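Local coordinates for protein-tyrosine-phosphatase PTP1 (Arabidopsis thaliana, PDB 6KRW) that removes phosphate from phosphotyrosine in proteins, acting on the MAP kinase MPK6 and, in vitro, MPK4, and restraining plant defence responses, at residues H32-L37 / D286-C291; I95-S100 / I250-Q255; R217-R222 / G245-I250; I254-I257 / M262-L265; L265-T270 / F290-I295. All blocks are in the same frame, centred on the assembly; numbering follows the deposited sequence.

Contact 1: H32-L37 / D286-C291; sequences HEFTGL and DQYFFC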
# COMPACT_ATOMS: atom_id res chain seq x y z
N HIS A 32 -1.56 -14.55 -19.59
CA HIS A 32 -1.93 -15.92 -19.14
C HIS A 32 -1.85 -15.97 -17.62
O HIS A 32 -2.75 -16.57 -16.99
CB HIS A 32 -1.03 -16.97 -19.81
CG HIS A 32 -1.51 -18.37 -19.65
ND1 HIS A 32 -1.05 -19.20 -18.65
CD2 HIS A 32 -2.39 -19.09 -20.38
CE1 HIS A 32 -1.63 -20.38 -18.76
NE2 HIS A 32 -2.45 -20.34 -19.81
N GLU A 33 -0.80 -15.40 -17.03
CA GLU A 33 -0.67 -15.41 -15.55
C GLU A 33 -1.90 -14.73 -14.93
O GLU A 33 -2.48 -15.26 -13.96
CB GLU A 33 0.61 -14.72 -15.08
CG GLU A 33 1.88 -15.45 -15.44
CD GLU A 33 3.17 -14.74 -15.05
OE1 GLU A 33 4.24 -15.35 -15.16
OE2 GLU A 33 3.09 -13.56 -14.66
N PHE A 34 -2.26 -13.54 -15.42
CA PHE A 34 -3.39 -12.80 -14.80
C PHE A 34 -4.71 -13.55 -14.99
O PHE A 34 -5.51 -13.59 -14.05
CB PHE A 34 -3.47 -11.36 -15.32
CG PHE A 34 -4.42 -10.53 -14.52
CD1 PHE A 34 -4.05 -10.08 -13.25
CD2 PHE A 34 -5.70 -10.24 -14.97
CE1 PHE A 34 -4.93 -9.34 -12.49
CE2 PHE A 34 -6.58 -9.52 -14.19
CZ PHE A 34 -6.19 -9.05 -12.96
N THR A 35 -4.94 -14.10 -16.18
CA THR A 35 -6.17 -14.90 -16.43
C THR A 35 -6.22 -16.06 -15.43
O THR A 35 -7.33 -16.37 -14.91
CB THR A 35 -6.21 -15.35 -17.89
OG1 THR A 35 -6.24 -14.18 -18.70
CG2 THR A 35 -7.43 -16.20 -18.17
N GLY A 36 -5.08 -16.70 -15.18
CA GLY A 36 -5.03 -17.81 -14.20
C GLY A 36 -5.36 -17.33 -12.80
O GLY A 36 -6.08 -18.02 -12.06
N LEU A 37 -4.80 -16.20 -12.39
CA LEU A 37 -5.12 -15.62 -11.06
C LEU A 37 -6.62 -15.35 -10.97
O LEU A 37 -7.22 -15.64 -9.94
CB LEU A 37 -4.33 -14.33 -10.84
CG LEU A 37 -2.84 -14.49 -10.58
CD1 LEU A 37 -2.10 -13.17 -10.75
CD2 LEU A 37 -2.60 -15.07 -9.19
N ASP A 286 -4.31 -4.59 -16.91
CA ASP A 286 -3.39 -3.45 -17.14
C ASP A 286 -2.56 -3.16 -15.89
O ASP A 286 -1.36 -2.87 -16.03
CB ASP A 286 -4.17 -2.21 -17.59
CG ASP A 286 -4.64 -2.26 -19.02
OD1 ASP A 286 -4.15 -3.13 -19.79
OD2 ASP A 286 -5.48 -1.43 -19.37
N GLN A 287 -3.14 -3.30 -14.69
CA GLN A 287 -2.36 -3.09 -13.45
C GLN A 287 -1.28 -4.17 -13.33
O GLN A 287 -0.20 -3.86 -12.90
CB GLN A 287 -3.28 -3.06 -12.23
CG GLN A 287 -4.01 -1.72 -12.11
CD GLN A 287 -5.09 -1.73 -11.07
OE1 GLN A 287 -5.32 -2.74 -10.40
NE2 GLN A 287 -5.77 -0.60 -10.90
N TYR A 288 -1.61 -5.41 -13.71
CA TYR A 288 -0.63 -6.50 -13.63
C TYR A 288 0.52 -6.23 -14.60
O TYR A 288 1.66 -6.39 -14.24
CB TYR A 288 -1.36 -7.82 -13.89
CG TYR A 288 -0.54 -9.04 -13.59
CD1 TYR A 288 -0.25 -9.39 -12.28
CD2 TYR A 288 -0.02 -9.82 -14.60
CE1 TYR A 288 0.51 -10.50 -11.99
CE2 TYR A 288 0.73 -10.95 -14.32
CZ TYR A 288 1.03 -11.26 -13.01
OH TYR A 288 1.77 -12.38 -12.69
N PHE A 289 0.20 -5.78 -15.80
CA PHE A 289 1.25 -5.39 -16.79
C PHE A 289 2.08 -4.24 -16.22
O PHE A 289 3.31 -4.22 -16.38
CB PHE A 289 0.63 -5.01 -18.14
CG PHE A 289 0.53 -6.18 -19.09
CD1 PHE A 289 1.58 -6.49 -19.94
CD2 PHE A 289 -0.61 -6.96 -19.13
CE1 PHE A 289 1.48 -7.56 -20.82
CE2 PHE A 289 -0.69 -8.05 -19.99
CZ PHE A 289 0.34 -8.33 -20.85
N PHE A 290 1.42 -3.28 -15.57
CA PHE A 290 2.15 -2.11 -15.01
C PHE A 290 3.15 -2.58 -13.94
O PHE A 290 4.24 -2.04 -13.86
CB PHE A 290 1.15 -1.09 -14.47
CG PHE A 290 1.77 0.17 -13.94
CD1 PHE A 290 2.14 1.20 -14.79
CD2 PHE A 290 1.99 0.35 -12.59
CE1 PHE A 290 2.72 2.36 -14.29
CE2 PHE A 290 2.57 1.50 -12.08
CZ PHE A 290 2.94 2.52 -12.95
N CYS A 291 2.78 -3.61 -13.15
CA CYS A 291 3.72 -4.20 -12.17
C CYS A 291 4.98 -4.64 -12.90
O CYS A 291 6.07 -4.31 -12.49
CB CYS A 291 3.17 -5.47 -11.51
SG CYS A 291 1.85 -5.22 -10.32
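The Tyr288 ring takes Glu33 OE2 at its edge, near the ring plane, and Phe34 CD1 and Leu37 CD1 at oblique angles. The Phe34 ring in turn receives CB of Tyr288 obliquely, at 3.6 Å from Phe34 CD1. The two ring planes stand 40° apart with centroids 5.6 Å from each other, a slanted aromatic pair whose side chains run past one another in opposite directions. Both aromatic side chains hold CG anti to the backbone N (chi1 -169° in each), which sends Tyr288 past Phe34 to the carboxylate. There Tyr288 OH donates to Glu33 OE2 at 2.6 Å, meeting that oxygen from above the carboxylate plane. Leu37 CD1 rests 3.9 Å from Tyr288 CE1. Glu33 OE2 also bonds Tyr292 OH, and OE1 pairs with Lys23. A phenylalanine in place of Tyr288 would probably leave Glu33 OE2 without one of its two phenolic partners. The contact packs helix 27-39 on helix 285-303, the Phe34 side chain about 6 Å from that of Gln283, a substrate-binding residue by similarity. Segments 32-37 and 286-291 run at 130° to each other, axes 10.2 Å apart, and helix 267-277 adds Arg275 against Phe34 and Leu37.

Contact 2: I95-S100 / I250-Q255; sequences IKTSES and IHNTIQ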
# COMPACT_ATOMS: atom_id res chain seq x y z
N ILE A 95 -0.08 -6.91 5.20
CA ILE A 95 0.54 -7.53 4.03
C ILE A 95 1.98 -7.78 4.37
O ILE A 95 2.76 -6.84 4.55
CB ILE A 95 0.39 -6.67 2.76
CG1 ILE A 95 -1.02 -6.15 2.57
CG2 ILE A 95 0.90 -7.43 1.55
CD1 ILE A 95 -2.07 -7.21 2.42
N LYS A 96 2.35 -9.06 4.50
CA LYS A 96 3.68 -9.45 4.98
C LYS A 96 4.08 -10.72 4.24
O LYS A 96 3.36 -11.71 4.35
CB LYS A 96 3.70 -9.60 6.50
CG LYS A 96 5.03 -10.00 7.10
CD LYS A 96 4.99 -10.06 8.61
CE LYS A 96 6.35 -10.35 9.20
NZ LYS A 96 6.33 -10.43 10.68
N THR A 97 5.20 -10.71 3.56
CA THR A 97 5.68 -11.87 2.78
C THR A 97 6.85 -12.54 3.50
O THR A 97 7.12 -13.69 3.23
CB THR A 97 6.09 -11.43 1.38
OG1 THR A 97 7.19 -10.52 1.51
CG2 THR A 97 4.95 -10.78 0.63
N SER A 98 7.56 -11.82 4.34
CA SER A 98 8.91 -12.23 4.80
C SER A 98 9.14 -11.73 6.22
O SER A 98 8.49 -10.77 6.63
CB SER A 98 10.03 -11.72 3.92
OG SER A 98 9.69 -11.60 2.55
N GLU A 99 10.04 -12.37 6.96
CA GLU A 99 10.47 -11.83 8.26
C GLU A 99 11.93 -11.47 8.10
O GLU A 99 12.78 -12.27 8.45
CB GLU A 99 10.30 -12.80 9.42
CG GLU A 99 10.73 -12.18 10.74
CD GLU A 99 9.84 -11.02 11.14
OE1 GLU A 99 10.35 -9.90 11.35
OE2 GLU A 99 8.64 -11.25 11.27
N SER A 100 12.18 -10.29 7.56
CA SER A 100 13.53 -9.79 7.22
C SER A 100 13.58 -8.31 7.57
O SER A 100 12.63 -7.58 7.24
CB SER A 100 13.85 -10.04 5.78
OG SER A 100 15.02 -9.33 5.42
N ILE A 250 5.14 -4.03 -6.57
CA ILE A 250 6.42 -3.48 -7.11
C ILE A 250 7.43 -3.33 -5.97
O ILE A 250 8.59 -3.79 -6.09
CB ILE A 250 6.14 -2.15 -7.82
CG1 ILE A 250 5.19 -2.34 -9.02
CG2 ILE A 250 7.45 -1.45 -8.20
CD1 ILE A 250 4.51 -1.04 -9.49
N HIS A 251 7.01 -2.71 -4.88
CA HIS A 251 7.89 -2.45 -3.72
C HIS A 251 8.41 -3.76 -3.14
O HIS A 251 9.62 -3.93 -2.93
CB HIS A 251 7.10 -1.62 -2.73
CG HIS A 251 7.80 -1.20 -1.50
ND1 HIS A 251 7.77 0.11 -1.07
CD2 HIS A 251 8.53 -1.87 -0.58
CE1 HIS A 251 8.42 0.21 0.08
NE2 HIS A 251 8.92 -0.98 0.38
N ASN A 252 7.50 -4.70 -2.95
CA ASN A 252 7.86 -5.98 -2.32
C ASN A 252 8.78 -6.79 -3.24
O ASN A 252 9.76 -7.42 -2.76
CB ASN A 252 6.57 -6.73 -2.05
CG ASN A 252 6.77 -8.06 -1.33
OD1 ASN A 252 6.51 -9.11 -1.92
ND2 ASN A 252 7.23 -7.98 -0.09
N THR A 253 8.50 -6.80 -4.54
CA THR A 253 9.31 -7.60 -5.47
C THR A 253 10.75 -7.08 -5.46
O THR A 253 11.70 -7.87 -5.42
CB THR A 253 8.70 -7.60 -6.87
OG1 THR A 253 7.41 -8.23 -6.80
CG2 THR A 253 9.60 -8.30 -7.86
N ILE A 254 10.91 -5.77 -5.65
CA ILE A 254 12.28 -5.20 -5.69
C ILE A 254 13.02 -5.49 -4.38
O ILE A 254 14.17 -5.94 -4.45
CB ILE A 254 12.21 -3.70 -6.03
CG1 ILE A 254 11.67 -3.50 -7.44
CG2 ILE A 254 13.55 -3.03 -5.79
CD1 ILE A 254 12.58 -3.93 -8.54
N GLN A 255 12.38 -5.27 -3.23
CA GLN A 255 13.07 -5.53 -1.94
C GLN A 255 13.48 -6.99 -1.85
O GLN A 255 14.57 -7.28 -1.32
CB GLN A 255 12.18 -5.15 -0.78
CG GLN A 255 12.10 -3.65 -0.59
CD GLN A 255 11.42 -3.25 0.68
OE1 GLN A 255 10.47 -3.90 1.12
NE2 GLN A 255 11.89 -2.15 1.28
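Thr97 and Asn252 carry this small contact, each giving half of the 84 Å² buried between the loop and the helix. The two side chains approach from opposite directions. Asn252 ND2 donates to Thr97 OG1 at 3.0 Å, with an N-H...O angle of 165° and the hydroxyl oxygen close to the amide plane, so the bond is nearly straight. Beside it, the methyl CG2 of Thr97 lies 3.4 Å from Asn252 OD1, and the amide is thus met by both branches of the threonine. With chi1 63°, OG1 sits between the backbone N and the carbonyl carbon of Thr97, facing the amide nitrogen. The hydroxyl has a second partner in Ser98 OG at 2.9 Å, a bond in which either could donate. Asn252 OD1 accepts from Arg256 NH1 one turn further along the helix; together with the Thr97 bond at the nitrogen, this should hold the amide against flipping. The segment 95-100 leaves strand 92-95, at the outer edge of the central sheet, on the way to strand 106-109. Here it lies against helix 242-259, with Phe274 of helix 267-277 also touching Thr97 and Ile103 of the same connection touching Asn252.

Contact 3: R217-R222 / G245-I250; sequences REILKR and GTYCAI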
# COMPACT_ATOMS: atom_id res chain seq x y z
N ARG A 217 7.78 4.73 -9.34
CA ARG A 217 9.16 4.32 -8.96
C ARG A 217 9.80 5.37 -8.05
O ARG A 217 10.61 4.99 -7.20
CB ARG A 217 9.97 4.00 -10.21
CG ARG A 217 9.54 2.69 -10.85
CD ARG A 217 10.41 2.26 -12.01
NE ARG A 217 10.54 3.28 -13.03
CZ ARG A 217 11.61 4.02 -13.24
NH1 ARG A 217 12.68 3.90 -12.47
NH2 ARG A 217 11.61 4.89 -14.23
N GLU A 218 9.48 6.66 -8.21
CA GLU A 218 10.05 7.65 -7.27
C GLU A 218 9.55 7.37 -5.85
O GLU A 218 10.33 7.56 -4.90
CB GLU A 218 9.71 9.06 -7.74
CG GLU A 218 10.37 10.10 -6.86
CD GLU A 218 10.20 11.54 -7.31
OE1 GLU A 218 10.20 11.79 -8.51
OE2 GLU A 218 9.93 12.32 -6.43
N ILE A 219 8.30 6.95 -5.68
CA ILE A 219 7.82 6.59 -4.32
C ILE A 219 8.73 5.50 -3.76
O ILE A 219 9.22 5.63 -2.64
CB ILE A 219 6.36 6.13 -4.35
CG1 ILE A 219 5.41 7.19 -4.91
CG2 ILE A 219 5.92 5.63 -2.97
CD1 ILE A 219 4.00 6.72 -5.12
N LEU A 220 9.00 4.46 -4.54
CA LEU A 220 9.86 3.36 -4.04
C LEU A 220 11.27 3.89 -3.75
O LEU A 220 11.85 3.53 -2.71
CB LEU A 220 9.89 2.23 -5.08
CG LEU A 220 10.88 1.11 -4.80
CD1 LEU A 220 10.59 0.47 -3.44
CD2 LEU A 220 10.82 0.06 -5.90
N LYS A 221 11.79 4.75 -4.62
CA LYS A 221 13.16 5.28 -4.41
C LYS A 221 13.22 6.07 -3.10
O LYS A 221 14.24 5.94 -2.38
CB LYS A 221 13.56 6.14 -5.59
CG LYS A 221 13.78 5.37 -6.88
CD LYS A 221 14.09 6.29 -8.06
CE LYS A 221 14.14 5.54 -9.38
NZ LYS A 221 15.24 4.56 -9.43
N ARG A 222 12.18 6.83 -2.79
CA ARG A 222 12.18 7.62 -1.52
C ARG A 222 12.06 6.69 -0.31
O ARG A 222 12.51 7.05 0.77
CB ARG A 222 11.05 8.64 -1.55
CG ARG A 222 11.29 9.76 -2.55
CD ARG A 222 10.15 10.76 -2.59
NE ARG A 222 10.48 11.84 -3.52
CZ ARG A 222 11.30 12.84 -3.26
NH1 ARG A 222 11.54 13.75 -4.20
NH2 ARG A 222 11.88 12.92 -2.08
N GLY A 245 -2.56 -2.77 -4.24
CA GLY A 245 -1.89 -4.06 -4.46
C GLY A 245 -0.78 -3.96 -5.49
O GLY A 245 0.26 -4.59 -5.35
N THR A 246 -1.01 -3.16 -6.54
CA THR A 246 0.01 -2.96 -7.59
C THR A 246 1.24 -2.31 -6.96
O THR A 246 2.33 -2.77 -7.22
CB THR A 246 -0.61 -2.15 -8.74
OG1 THR A 246 -1.80 -2.78 -9.23
CG2 THR A 246 0.35 -1.94 -9.88
N TYR A 247 1.07 -1.20 -6.22
CA TYR A 247 2.24 -0.55 -5.59
C TYR A 247 2.97 -1.55 -4.68
O TYR A 247 4.19 -1.70 -4.74
CB TYR A 247 1.88 0.73 -4.80
CG TYR A 247 3.14 1.25 -4.18
CD1 TYR A 247 4.05 1.98 -4.95
CD2 TYR A 247 3.48 0.93 -2.89
CE1 TYR A 247 5.28 2.30 -4.42
CE2 TYR A 247 4.71 1.25 -2.35
CZ TYR A 247 5.60 1.96 -3.13
OH TYR A 247 6.81 2.17 -2.62
N CYS A 248 2.22 -2.23 -3.81
CA CYS A 248 2.84 -3.20 -2.87
C CYS A 248 3.63 -4.26 -3.66
O CYS A 248 4.71 -4.64 -3.23
CB CYS A 248 1.79 -3.85 -1.99
SG CYS A 248 1.06 -2.73 -0.78
N ALA A 249 3.10 -4.74 -4.78
CA ALA A 249 3.77 -5.79 -5.57
C ALA A 249 5.11 -5.27 -6.08
O ALA A 249 6.12 -6.00 -6.08
CB ALA A 249 2.90 -6.31 -6.67
N ILE A 250 5.14 -4.03 -6.57
CA ILE A 250 6.42 -3.48 -7.11
C ILE A 250 7.43 -3.33 -5.97
O ILE A 250 8.59 -3.79 -6.09
CB ILE A 250 6.14 -2.15 -7.82
CG1 ILE A 250 5.19 -2.34 -9.02
CG2 ILE A 250 7.45 -1.45 -8.20
CD1 ILE A 250 4.51 -1.04 -9.49
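Tyr247 reaches from helix 242-259 across to helix 214-223 and makes the close part of this contact. Its hydroxyl oxygen lies 3.6 Å from Leu220 CA and equally near Ile219 CG2, while that methyl approaches the ring obliquely, 3.7 Å from Tyr247 CZ. The backbone N of Leu220 faces the ring edge near its plane. Tyr247 carries CG anti to its own N (chi1 178°), which swings the phenol across to the neighbouring helix although its CB does not point there. On Ile219 it is the CG2 branch, not CG1, that touches the phenol.

The packing is looser where Leu220 CD2 meets Ile250 CG2 at 4.4 Å, methyl against methyl. On the far side of helix 214-223, which is partly exposed, Arg222 holds Glu218 within its own helix: NE and NH1 both donate to Glu218 OE2, NE at 3.0 Å and in line with the anti lone pair, with the acceptor in the guanidinium plane. The axes of segments 217-222 and 245-250 pass 10.7 Å apart at a crossing angle of -51°.

No hydrogen bond joins the two segments. The phenol hydroxyl is bonded instead to His251 ND1 on its own helix, so a buried polar atom is satisfied locally while its surroundings across the interface are aliphatic. The Tyr247 side chain is about 8 Å from that of the nucleophile Cys237. The chemistry is thus that of an apolar helix-helix seam near the active site, while Arg217 and Lys221 pair with Glu298 and Asp301 of helix 285-303.

Contact 4: I254-I257 / M262-L265; sequences IQRI and MSAL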
# COMPACT_ATOMS: atom_id res chain seq x y z
N ILE A 254 10.91 -5.77 -5.65
CA ILE A 254 12.28 -5.20 -5.69
C ILE A 254 13.02 -5.49 -4.38
O ILE A 254 14.17 -5.94 -4.45
CB ILE A 254 12.21 -3.70 -6.03
CG1 ILE A 254 11.67 -3.50 -7.44
CG2 ILE A 254 13.55 -3.03 -5.79
CD1 ILE A 254 12.58 -3.93 -8.54
N GLN A 255 12.38 -5.27 -3.23
CA GLN A 255 13.07 -5.53 -1.94
C GLN A 255 13.48 -6.99 -1.85
O GLN A 255 14.57 -7.28 -1.32
CB GLN A 255 12.18 -5.15 -0.78
CG GLN A 255 12.10 -3.65 -0.59
CD GLN A 255 11.42 -3.25 0.68
OE1 GLN A 255 10.47 -3.90 1.12
NE2 GLN A 255 11.89 -2.15 1.28
N ARG A 256 12.60 -7.89 -2.26
CA ARG A 256 12.91 -9.34 -2.11
C ARG A 256 14.04 -9.75 -3.07
O ARG A 256 14.87 -10.56 -2.69
CB ARG A 256 11.63 -10.15 -2.30
CG ARG A 256 10.73 -10.09 -1.07
CD ARG A 256 9.34 -10.58 -1.35
NE ARG A 256 9.32 -11.95 -1.86
CZ ARG A 256 8.40 -12.42 -2.68
NH1 ARG A 256 7.35 -11.67 -2.99
NH2 ARG A 256 8.47 -13.68 -3.11
N ILE A 257 14.10 -9.17 -4.27
CA ILE A 257 15.25 -9.43 -5.18
C ILE A 257 16.53 -8.97 -4.50
O ILE A 257 17.51 -9.72 -4.48
CB ILE A 257 15.04 -8.76 -6.55
CG1 ILE A 257 13.87 -9.39 -7.30
CG2 ILE A 257 16.33 -8.79 -7.36
CD1 ILE A 257 13.36 -8.53 -8.45
N MET A 262 14.73 -15.74 -4.27
CA MET A 262 14.53 -16.21 -5.67
C MET A 262 13.04 -16.17 -6.01
O MET A 262 12.72 -15.95 -7.18
CB MET A 262 14.99 -17.67 -5.83
CG MET A 262 16.46 -17.85 -5.67
SD MET A 262 16.96 -19.44 -6.34
CE MET A 262 18.73 -19.18 -6.32
N SER A 263 12.17 -16.40 -5.02
CA SER A 263 10.73 -16.59 -5.34
C SER A 263 10.10 -15.28 -5.80
O SER A 263 9.05 -15.36 -6.41
CB SER A 263 9.96 -17.15 -4.17
OG SER A 263 9.93 -16.25 -3.08
N ALA A 264 10.80 -14.14 -5.60
CA ALA A 264 10.26 -12.84 -6.07
C ALA A 264 10.21 -12.80 -7.60
O ALA A 264 9.47 -11.95 -8.14
CB ALA A 264 11.09 -11.69 -5.55
N LEU A 265 10.90 -13.71 -8.29
CA LEU A 265 10.82 -13.75 -9.77
C LEU A 265 9.45 -14.23 -10.23
O LEU A 265 9.12 -14.02 -11.39
CB LEU A 265 11.94 -14.60 -10.36
CG LEU A 265 13.21 -13.81 -10.71
CD1 LEU A 265 13.80 -13.11 -9.51
CD2 LEU A 265 14.23 -14.73 -11.33
O HOH W 1 6.68 -15.01 -5.02
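Arg256 leads from helix 242-259 onto the 3-10 turn at 262-265, and its atoms meet that turn one after another. CB packs on the methyl of Ala264, with Arg256 CB and Ala264 CB 3.6 Å apart. Farther out, Arg256 CD lies 3.6 Å from Thr97 OG1 and also against Ser98. The chain bends at chi3 (58°), which folds the guanidinium back over the turn. NE still lies 4.1 Å from Ala264 CB and also forms a salt bridge with Asp261, just before the turn. CZ has Ala264 CA over one face of the guanidinium, 3.5 Å above the plane and toward its rim. At the tip, NH2 donates to Ser263 OG at 3.0 Å; the acceptor lies in the guanidinium plane, but the N-H...O angle of 139° is well short of straight. Arg256 NH2 also donates to a water, and that water donates to Ser263 O at 2.8 Å, so NH2 holds Ser263 both directly and through solvent. NH1 turns to Thr270 OG1 of helix 267-277.

Ser263 OG is shared with Asp261 OD1, which places serine, aspartate and arginine in one polar cluster and probably steadies the positive charge of the buried guanidinium. Alongside, Ile257 CG1 touches Ala264 CB at 4.0 Å and, more loosely, Leu265 CD1. Ala16 of helix 7-24 meets both Ile257 and Leu265. The whole is a tight helix-to-helix connection: helix 242-259, which follows the phosphate-binding loop in the tyrosine phosphatase fold, ends and the chain turns through the 3-10 segment into helix 267-277, with one arginine spanning the reversal.

Contact 5: L265-T270 / F290-I295; sequences LDLAKT and FCYNAI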
# COMPACT_ATOMS: atom_id res chain seq x y z
N LEU A 265 10.90 -13.71 -8.29
CA LEU A 265 10.82 -13.75 -9.77
C LEU A 265 9.45 -14.23 -10.23
O LEU A 265 9.12 -14.02 -11.39
CB LEU A 265 11.94 -14.60 -10.36
CG LEU A 265 13.21 -13.81 -10.71
CD1 LEU A 265 13.80 -13.11 -9.51
CD2 LEU A 265 14.23 -14.73 -11.33
N ASP A 266 8.69 -14.87 -9.35
CA ASP A 266 7.34 -15.35 -9.70
C ASP A 266 6.34 -14.32 -9.20
O ASP A 266 5.83 -14.41 -8.07
CB ASP A 266 7.16 -16.75 -9.12
CG ASP A 266 5.90 -17.45 -9.58
OD1 ASP A 266 5.01 -16.81 -10.10
OD2 ASP A 266 5.82 -18.67 -9.39
N LEU A 267 6.07 -13.33 -10.06
CA LEU A 267 5.15 -12.26 -9.64
C LEU A 267 3.73 -12.82 -9.45
O LEU A 267 3.00 -12.34 -8.57
CB LEU A 267 5.16 -11.13 -10.69
CG LEU A 267 4.24 -9.96 -10.37
CD1 LEU A 267 4.65 -9.25 -9.10
CD2 LEU A 267 4.23 -9.00 -11.53
N ALA A 268 3.34 -13.82 -10.24
CA ALA A 268 1.99 -14.39 -10.07
C ALA A 268 1.87 -15.00 -8.66
O ALA A 268 0.82 -14.84 -8.02
CB ALA A 268 1.70 -15.43 -11.12
N LYS A 269 2.92 -15.67 -8.21
CA LYS A 269 2.91 -16.25 -6.84
C LYS A 269 2.82 -15.15 -5.79
O LYS A 269 2.07 -15.26 -4.81
CB LYS A 269 4.16 -17.10 -6.68
CG LYS A 269 4.22 -17.90 -5.40
CD LYS A 269 5.47 -18.76 -5.32
CE LYS A 269 5.43 -19.80 -4.22
NZ LYS A 269 5.60 -19.17 -2.90
N THR A 270 3.54 -14.03 -6.01
CA THR A 270 3.44 -12.90 -5.07
C THR A 270 2.02 -12.37 -5.02
O THR A 270 1.51 -12.08 -3.94
CB THR A 270 4.44 -11.80 -5.46
OG1 THR A 270 5.75 -12.33 -5.34
CG2 THR A 270 4.27 -10.57 -4.58
N PHE A 290 1.42 -3.28 -15.57
CA PHE A 290 2.15 -2.11 -15.01
C PHE A 290 3.15 -2.58 -13.94
O PHE A 290 4.24 -2.04 -13.86
CB PHE A 290 1.15 -1.09 -14.47
CG PHE A 290 1.77 0.17 -13.94
CD1 PHE A 290 2.14 1.20 -14.79
CD2 PHE A 290 1.99 0.35 -12.59
CE1 PHE A 290 2.72 2.36 -14.29
CE2 PHE A 290 2.57 1.50 -12.08
CZ PHE A 290 2.94 2.52 -12.95
N CYS A 291 2.78 -3.61 -13.15
CA CYS A 291 3.72 -4.20 -12.17
C CYS A 291 4.98 -4.64 -12.90
O CYS A 291 6.07 -4.31 -12.49
CB CYS A 291 3.17 -5.47 -11.51
SG CYS A 291 1.85 -5.22 -10.32
N TYR A 292 4.82 -5.40 -13.98
CA TYR A 292 5.99 -5.93 -14.71
C TYR A 292 6.82 -4.76 -15.26
O TYR A 292 8.03 -4.76 -15.12
CB TYR A 292 5.55 -6.83 -15.86
CG TYR A 292 5.46 -8.29 -15.50
CD1 TYR A 292 6.59 -9.07 -15.51
CD2 TYR A 292 4.25 -8.88 -15.17
CE1 TYR A 292 6.54 -10.41 -15.19
CE2 TYR A 292 4.19 -10.23 -14.86
CZ TYR A 292 5.34 -10.98 -14.86
OH TYR A 292 5.34 -12.33 -14.55
N ASN A 293 6.15 -3.77 -15.86
CA ASN A 293 6.87 -2.64 -16.50
C ASN A 293 7.63 -1.87 -15.43
O ASN A 293 8.79 -1.51 -15.67
CB ASN A 293 5.88 -1.77 -17.26
CG ASN A 293 5.43 -2.42 -18.55
OD1 ASN A 293 6.22 -3.05 -19.23
ND2 ASN A 293 4.18 -2.21 -18.93
N ALA A 294 6.99 -1.61 -14.28
CA ALA A 294 7.66 -0.82 -13.23
C ALA A 294 8.85 -1.62 -12.70
O ALA A 294 9.88 -1.05 -12.35
CB ALA A 294 6.70 -0.44 -12.13
N ILE A 295 8.67 -2.93 -12.49
CA ILE A 295 9.78 -3.74 -11.93
C ILE A 295 10.94 -3.77 -12.93
O ILE A 295 12.10 -3.60 -12.52
CB ILE A 295 9.27 -5.16 -11.60
CG1 ILE A 295 8.34 -5.13 -10.39
CG2 ILE A 295 10.43 -6.12 -11.38
CD1 ILE A 295 7.44 -6.35 -10.24
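Leu267, in the first turn of helix 267-277, packs into helix 285-303 within the helical bundle on one side of the tyrosine phosphatase sheet. The clearest directional interaction is a CH-pi contact: Leu267 CD2 stands over one face of the Tyr292 ring, 3.9 Å from its centroid and 26° off the normal. The methyl is displaced toward the rim, where Tyr292 CE2 comes to 3.6 Å, and the leucine and tyrosine side chains lie alongside, pointing opposite ways.

Aliphatic contacts flank it. CD2 also meets Cys291 CB at 3.7 Å, while the other branch, CD1, touches Ile295 CD1 more loosely at 4.2 Å. With CG anti to the backbone N (chi1 -180°), Leu267 extends toward the opposite helix and spreads its two methyls over three residues there.

Polar bonds lie to the side. The Tyr292 hydroxyl makes no hydrogen bond across this interface; it is bonded to Glu33 of helix 27-39, and the ring meets Tyr288 edge-to-face. An alanine at Tyr292 is likely to open a gap beneath Leu267 CD2 and take from Glu33 a hydrogen-bonding mate. Helix 267-277 begins with Asp266 as its N-cap, just ahead of Leu267. The capping bond runs from Lys269 N to Asp266 OD1 at 3.0 Å and meets that oxygen from well above the carboxylate plane, 64° out of it.

How the contacts relate
Contacts 3 and 5 are buried and apolar across their interfaces, and contact 3 lies nearest the centre of the chain. Contact 4, also buried, mixes aliphatic packing with arginine hydrogen bonds. Of the two partly buried ones, contact 1 adds one hydrogen bond to aromatic packing, whereas contact 2 is essentially one hydrogen bond. Helix 242-259 runs through contacts 2, 3 and 4, facing in turn a loop, helix 214-223 and its own following turn; helix 285-303 serves contacts 1 and 5. The two groups interlock: Thr246 and Ile250 of contact 3 pack on Cys291, and side-chain bonds tie contact 1 to contact 5 and contact 4 to contacts 2 and 5.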